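Local atomic coordinates of deoxycytidylate deaminase (Cyanophage S-TIM5, PDB entry 4P9E), a protein that probably deaminates dCMP to dUMP with the help of a bound zinc ion. Residues Met28-Leu41 with Glu84-Ser96. Sequence-based numbering, arbitrary orientation.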
loop_
_atom_site.group_PDB
_atom_site.type_symbol
_atom_site.label_atom_id
_atom_site.label_comp_id
_atom_site.label_asym_id
_atom_site.label_seq_id
_atom_site.Cartn_x
_atom_site.Cartn_y
_atom_site.Cartn_z
ATOM N N MET A 28 -1.036 -23.545 -26.862
ATOM C CA MET A 28 0.143 -22.834 -26.403
ATOM C C MET A 28 0.146 -22.739 -24.898
ATOM O O MET A 28 -0.857 -22.353 -24.310
ATOM C CB MET A 28 0.129 -21.430 -26.969
ATOM C CG MET A 28 1.480 -20.875 -27.269
ATOM S SD MET A 28 1.220 -19.358 -28.180
ATOM C CE MET A 28 2.596 -19.411 -29.336
ATOM N N LYS A 29 1.265 -23.105 -24.282
ATOM C CA LYS A 29 1.489 -22.844 -22.862
ATOM C C LYS A 29 2.412 -21.624 -22.647
ATOM O O LYS A 29 3.548 -21.594 -23.113
ATOM C CB LYS A 29 2.053 -24.080 -22.169
ATOM C CG LYS A 29 1.191 -25.309 -22.314
ATOM C CD LYS A 29 1.452 -26.306 -21.185
ATOM C CE LYS A 29 0.779 -27.645 -21.464
ATOM N NZ LYS A 29 -0.628 -27.467 -21.945
ATOM N N VAL A 30 1.900 -20.616 -21.949
ATOM C CA VAL A 30 2.619 -19.361 -21.729
ATOM C C VAL A 30 2.740 -19.059 -20.238
ATOM O O VAL A 30 1.810 -19.300 -19.457
ATOM C CB VAL A 30 1.880 -18.183 -22.403
ATOM C CG1 VAL A 30 2.761 -16.937 -22.453
ATOM C CG2 VAL A 30 1.433 -18.575 -23.802
ATOM N N GLY A 31 3.889 -18.537 -19.839
ATOM C CA GLY A 31 4.069 -18.097 -18.473
ATOM C C GLY A 31 4.532 -16.663 -18.471
ATOM O O GLY A 31 5.203 -16.232 -19.392
ATOM N N ALA A 32 4.157 -15.913 -17.443
ATOM C CA ALA A 32 4.672 -14.553 -17.270
ATOM C C ALA A 32 5.049 -14.296 -15.808
ATOM O O ALA A 32 4.521 -14.928 -14.904
ATOM C CB ALA A 32 3.669 -13.505 -17.777
ATOM N N ILE A 33 5.983 -13.373 -15.608
ATOM C CA ILE A 33 6.535 -13.021 -14.302
ATOM C C ILE A 33 6.744 -11.512 -14.276
ATOM O O ILE A 33 7.368 -10.969 -15.177
ATOM C CB ILE A 33 7.899 -13.706 -14.094
ATOM C CG1 ILE A 33 7.697 -15.159 -13.716
ATOM C CG2 ILE A 33 8.676 -13.068 -12.993
ATOM C CD1 ILE A 33 7.068 -15.328 -12.373
ATOM N N VAL A 34 6.203 -10.835 -13.263
ATOM C CA VAL A 34 6.498 -9.417 -13.067
ATOM C C VAL A 34 7.636 -9.226 -12.065
ATOM O O VAL A 34 7.638 -9.805 -10.981
ATOM C CB VAL A 34 5.243 -8.587 -12.686
ATOM C CG1 VAL A 34 5.632 -7.163 -12.319
ATOM C CG2 VAL A 34 4.264 -8.557 -13.856
ATOM N N VAL A 35 8.633 -8.438 -12.451
ATOM C CA VAL A 35 9.758 -8.168 -11.568
ATOM C C VAL A 35 9.957 -6.673 -11.388
ATOM O O VAL A 35 9.893 -5.910 -12.342
ATOM C CB VAL A 35 11.059 -8.820 -12.077
ATOM C CG1 VAL A 35 12.199 -8.548 -11.109
ATOM C CG2 VAL A 35 10.860 -10.317 -12.263
ATOM N N LYS A 36 10.180 -6.256 -10.152
ATOM C CA LYS A 36 10.455 -4.857 -9.859
ATOM C C LYS A 36 11.321 -4.765 -8.614
ATOM O O LYS A 36 11.110 -5.493 -7.636
ATOM C CB LYS A 36 9.143 -4.110 -9.669
ATOM C CG LYS A 36 9.266 -2.631 -9.502
ATOM C CD LYS A 36 7.887 -2.038 -9.436
ATOM C CE LYS A 36 7.907 -0.580 -9.035
ATOM N NZ LYS A 36 6.535 -0.100 -8.661
ATOM N N ASN A 37 12.313 -3.877 -8.664
ATOM C CA ASN A 37 13.229 -3.662 -7.542
ATOM C C ASN A 37 13.809 -4.941 -6.942
ATOM O O ASN A 37 13.902 -5.074 -5.727
ATOM C CB ASN A 37 12.538 -2.870 -6.438
ATOM C CG ASN A 37 11.903 -1.590 -6.948
ATOM O OD1 ASN A 37 12.343 -1.017 -7.949
ATOM N ND2 ASN A 37 10.856 -1.139 -6.266
ATOM N N GLY A 38 14.184 -5.881 -7.797
ATOM C CA GLY A 38 14.790 -7.122 -7.347
ATOM C C GLY A 38 13.822 -8.127 -6.758
ATOM O O GLY A 38 14.221 -9.047 -6.065
ATOM N N SER A 39 12.545 -7.963 -7.042
ATOM C CA SER A 39 11.564 -8.845 -6.469
ATOM C C SER A 39 10.467 -9.247 -7.463
ATOM O O SER A 39 9.923 -8.403 -8.182
ATOM C CB SER A 39 10.957 -8.172 -5.248
ATOM O OG SER A 39 9.952 -8.989 -4.682
ATOM N N ILE A 40 10.148 -10.540 -7.498
ATOM C CA ILE A 40 8.965 -11.010 -8.214
ATOM C C ILE A 40 7.720 -10.479 -7.514
ATOM O O ILE A 40 7.626 -10.541 -6.298
ATOM C CB ILE A 40 8.878 -12.550 -8.229
ATOM C CG1 ILE A 40 10.141 -13.150 -8.821
ATOM C CG2 ILE A 40 7.659 -13.021 -9.011
ATOM C CD1 ILE A 40 10.145 -14.648 -8.766
ATOM N N LEU A 41 6.770 -9.957 -8.274
ATOM C CA LEU A 41 5.561 -9.421 -7.676
ATOM C C LEU A 41 4.316 -10.160 -8.121
ATOM O O LEU A 41 3.302 -10.114 -7.452
ATOM C CB LEU A 41 5.412 -7.943 -8.005
ATOM C CG LEU A 41 6.582 -7.063 -7.607
ATOM C CD1 LEU A 41 6.273 -5.665 -8.070
ATOM C CD2 LEU A 41 6.881 -7.130 -6.102
ATOM N N GLU A 84 1.103 -3.222 -4.688
ATOM C CA GLU A 84 2.358 -2.783 -5.250
ATOM C C GLU A 84 2.114 -2.384 -6.697
ATOM O O GLU A 84 1.441 -3.091 -7.434
ATOM C CB GLU A 84 3.360 -3.940 -5.126
ATOM C CG GLU A 84 4.763 -3.643 -5.553
ATOM C CD GLU A 84 5.438 -2.619 -4.672
ATOM O OE1 GLU A 84 5.700 -2.938 -3.487
ATOM O OE2 GLU A 84 5.710 -1.500 -5.168
ATOM N N SER A 85 2.639 -1.241 -7.102
ATOM C CA SER A 85 2.394 -0.735 -8.450
ATOM C C SER A 85 3.111 -1.540 -9.539
ATOM O O SER A 85 4.203 -2.059 -9.323
ATOM C CB SER A 85 2.790 0.731 -8.560
ATOM O OG SER A 85 2.630 1.181 -9.887
ATOM N N ILE A 86 2.492 -1.630 -10.712
ATOM C CA ILE A 86 3.097 -2.333 -11.831
ATOM C C ILE A 86 4.033 -1.395 -12.612
ATOM O O ILE A 86 4.891 -1.841 -13.377
ATOM C CB ILE A 86 2.023 -2.960 -12.752
ATOM C CG1 ILE A 86 2.652 -4.014 -13.666
ATOM C CG2 ILE A 86 1.290 -1.903 -13.549
ATOM C CD1 ILE A 86 1.690 -4.661 -14.607
ATOM N N ASP A 87 3.867 -0.095 -12.386
ATOM C CA ASP A 87 4.652 0.931 -13.055
ATOM C C ASP A 87 6.144 0.792 -12.749
ATOM O O ASP A 87 6.532 0.705 -11.587
ATOM C CB ASP A 87 4.171 2.300 -12.591
ATOM C CG ASP A 87 4.474 3.411 -13.589
ATOM O OD1 ASP A 87 5.020 3.124 -14.673
ATOM O OD2 ASP A 87 4.151 4.579 -13.291
ATOM N N GLY A 88 6.971 0.759 -13.795
ATOM C CA GLY A 88 8.410 0.646 -13.641
ATOM C C GLY A 88 8.923 -0.773 -13.492
ATOM O O GLY A 88 10.118 -1.005 -13.368
ATOM N N SER A 89 8.019 -1.734 -13.506
ATOM C CA SER A 89 8.414 -3.127 -13.428
ATOM C C SER A 89 8.841 -3.648 -14.789
ATOM O O SER A 89 8.753 -2.941 -15.798
ATOM C CB SER A 89 7.250 -3.973 -12.935
ATOM O OG SER A 89 6.247 -4.037 -13.931
ATOM N N GLU A 90 9.293 -4.896 -14.803
ATOM C CA GLU A 90 9.610 -5.590 -16.042
ATOM C C GLU A 90 8.841 -6.886 -16.155
ATOM O O GLU A 90 8.580 -7.560 -15.167
ATOM C CB GLU A 90 11.087 -5.897 -16.103
ATOM C CG GLU A 90 11.913 -4.843 -15.415
ATOM C CD GLU A 90 13.318 -4.817 -15.915
ATOM O OE1 GLU A 90 14.149 -5.587 -15.394
ATOM O OE2 GLU A 90 13.574 -4.035 -16.845
ATOM N N LEU A 91 8.489 -7.235 -17.377
ATOM C CA LEU A 91 7.760 -8.452 -17.629
ATOM C C LEU A 91 8.666 -9.519 -18.250
ATOM O O LEU A 91 9.244 -9.285 -19.303
ATOM C CB LEU A 91 6.642 -8.120 -18.593
ATOM C CG LEU A 91 5.691 -9.260 -18.896
ATOM C CD1 LEU A 91 5.041 -9.727 -17.601
ATOM C CD2 LEU A 91 4.669 -8.766 -19.888
ATOM N N PHE A 92 8.810 -10.674 -17.603
ATOM C CA PHE A 92 9.421 -11.829 -18.267
ATOM C C PHE A 92 8.329 -12.763 -18.741
ATOM O O PHE A 92 7.596 -13.331 -17.948
ATOM C CB PHE A 92 10.355 -12.604 -17.352
ATOM C CG PHE A 92 11.591 -11.866 -16.995
ATOM C CD1 PHE A 92 12.789 -12.167 -17.611
ATOM C CD2 PHE A 92 11.565 -10.857 -16.049
ATOM C CE1 PHE A 92 13.932 -11.476 -17.277
ATOM C CE2 PHE A 92 12.708 -10.171 -15.728
ATOM C CZ PHE A 92 13.884 -10.479 -16.339
ATOM N N CYS A 93 8.220 -12.933 -20.046
ATOM C CA CYS A 93 7.242 -13.852 -20.564
ATOM C C CYS A 93 7.922 -14.947 -21.417
ATOM O O CYS A 93 8.972 -14.715 -22.011
ATOM C CB CYS A 93 6.180 -13.069 -21.343
ATOM S SG CYS A 93 4.641 -13.999 -21.618
ATOM N N THR A 94 7.355 -16.147 -21.444
ATOM C CA THR A 94 7.845 -17.173 -22.361
ATOM C C THR A 94 7.616 -16.770 -23.813
ATOM O O THR A 94 8.387 -17.128 -24.685
ATOM C CB THR A 94 7.185 -18.550 -22.129
ATOM O OG1 THR A 94 5.761 -18.424 -22.158
ATOM C CG2 THR A 94 7.608 -19.139 -20.800
ATOM N N HIS A 95 6.559 -16.015 -24.068
ATOM C CA HIS A 95 6.251 -15.614 -25.427
ATOM C C HIS A 95 6.136 -14.120 -25.609
ATOM O O HIS A 95 5.763 -13.412 -24.688
ATOM C CB HIS A 95 4.969 -16.275 -25.897
ATOM C CG HIS A 95 5.078 -17.762 -26.019
ATOM N ND1 HIS A 95 5.157 -18.589 -24.921
ATOM C CD2 HIS A 95 5.157 -18.556 -27.107
ATOM C CE1 HIS A 95 5.261 -19.841 -25.331
ATOM N NE2 HIS A 95 5.255 -19.853 -26.650
ATOM N N SER A 96 6.507 -13.663 -26.802
ATOM C CA SER A 96 6.171 -12.339 -27.297
ATOM C C SER A 96 4.669 -12.137 -27.069
ATOM O O SER A 96 3.898 -13.073 -27.252
ATOM C CB SER A 96 6.555 -12.252 -28.788
ATOM O OG SER A 96 5.654 -11.473 -29.568
#
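Ile33 and Phe92 form a hydrogen-bonded antiparallel pair between strands 31-36 and 90-93. Phe92 N gives to Ile33 O at 2.8 Å, and Ile33 N gives to Phe92 O along a more bent path (135° at the hydrogen). Val35 and Glu90 exchange a second pair of backbone bonds, both nearly straight.

At Gly31 the pattern changes. Thr94 N still donates to Gly31 O, but Gly31 N bonds to the side-chain atom Thr94 OG1, 3.0 Å away. Thr94 OG1 lies between its own backbone N and carbonyl carbon (chi1 53°), which turns it to Gly31. It also shares a hydrogen bond with His95 ND1, 2.8 Å away in the plane of the imidazole. The two Gly31-Thr94 bonds tie the corner of the chain to strand 31-36, while the bond to His95 ND1 stays within 84-96 and gives the hydroxyl a second partner.

Lys36 closes the other end. Its fully extended side chain carries NZ to Ser85 O at 3.1 Å, approaching from above the carbonyl plane. A weak bond to Asp87 O and a long salt bridge to Glu84 OE2 add to this grip. Glu84 OE1 bonds to Ser83 of a second subunit. Ser89 OG donates to Ile86 O on a lone pair, and Ser89 N reaches the same oxygen, fixing the type II turn 86-89.

Between the polar ends, Val34 CG1 packs on Ser89 and Val34 CG2 on Leu91 CD1. On the other face, Val35 CG2 touches Phe92 CD2 at 3.9 Å.

Strand 31-36 runs inside the mixed sheet of the deaminase fold, between 39-45 and 90-93, and 112-115 flanks 90-93 beyond. Ile33 and Val35 pack on helix 6-20. Val30 and Cys93 face helix 71-80, which carries Glu72, the predicted proton donor.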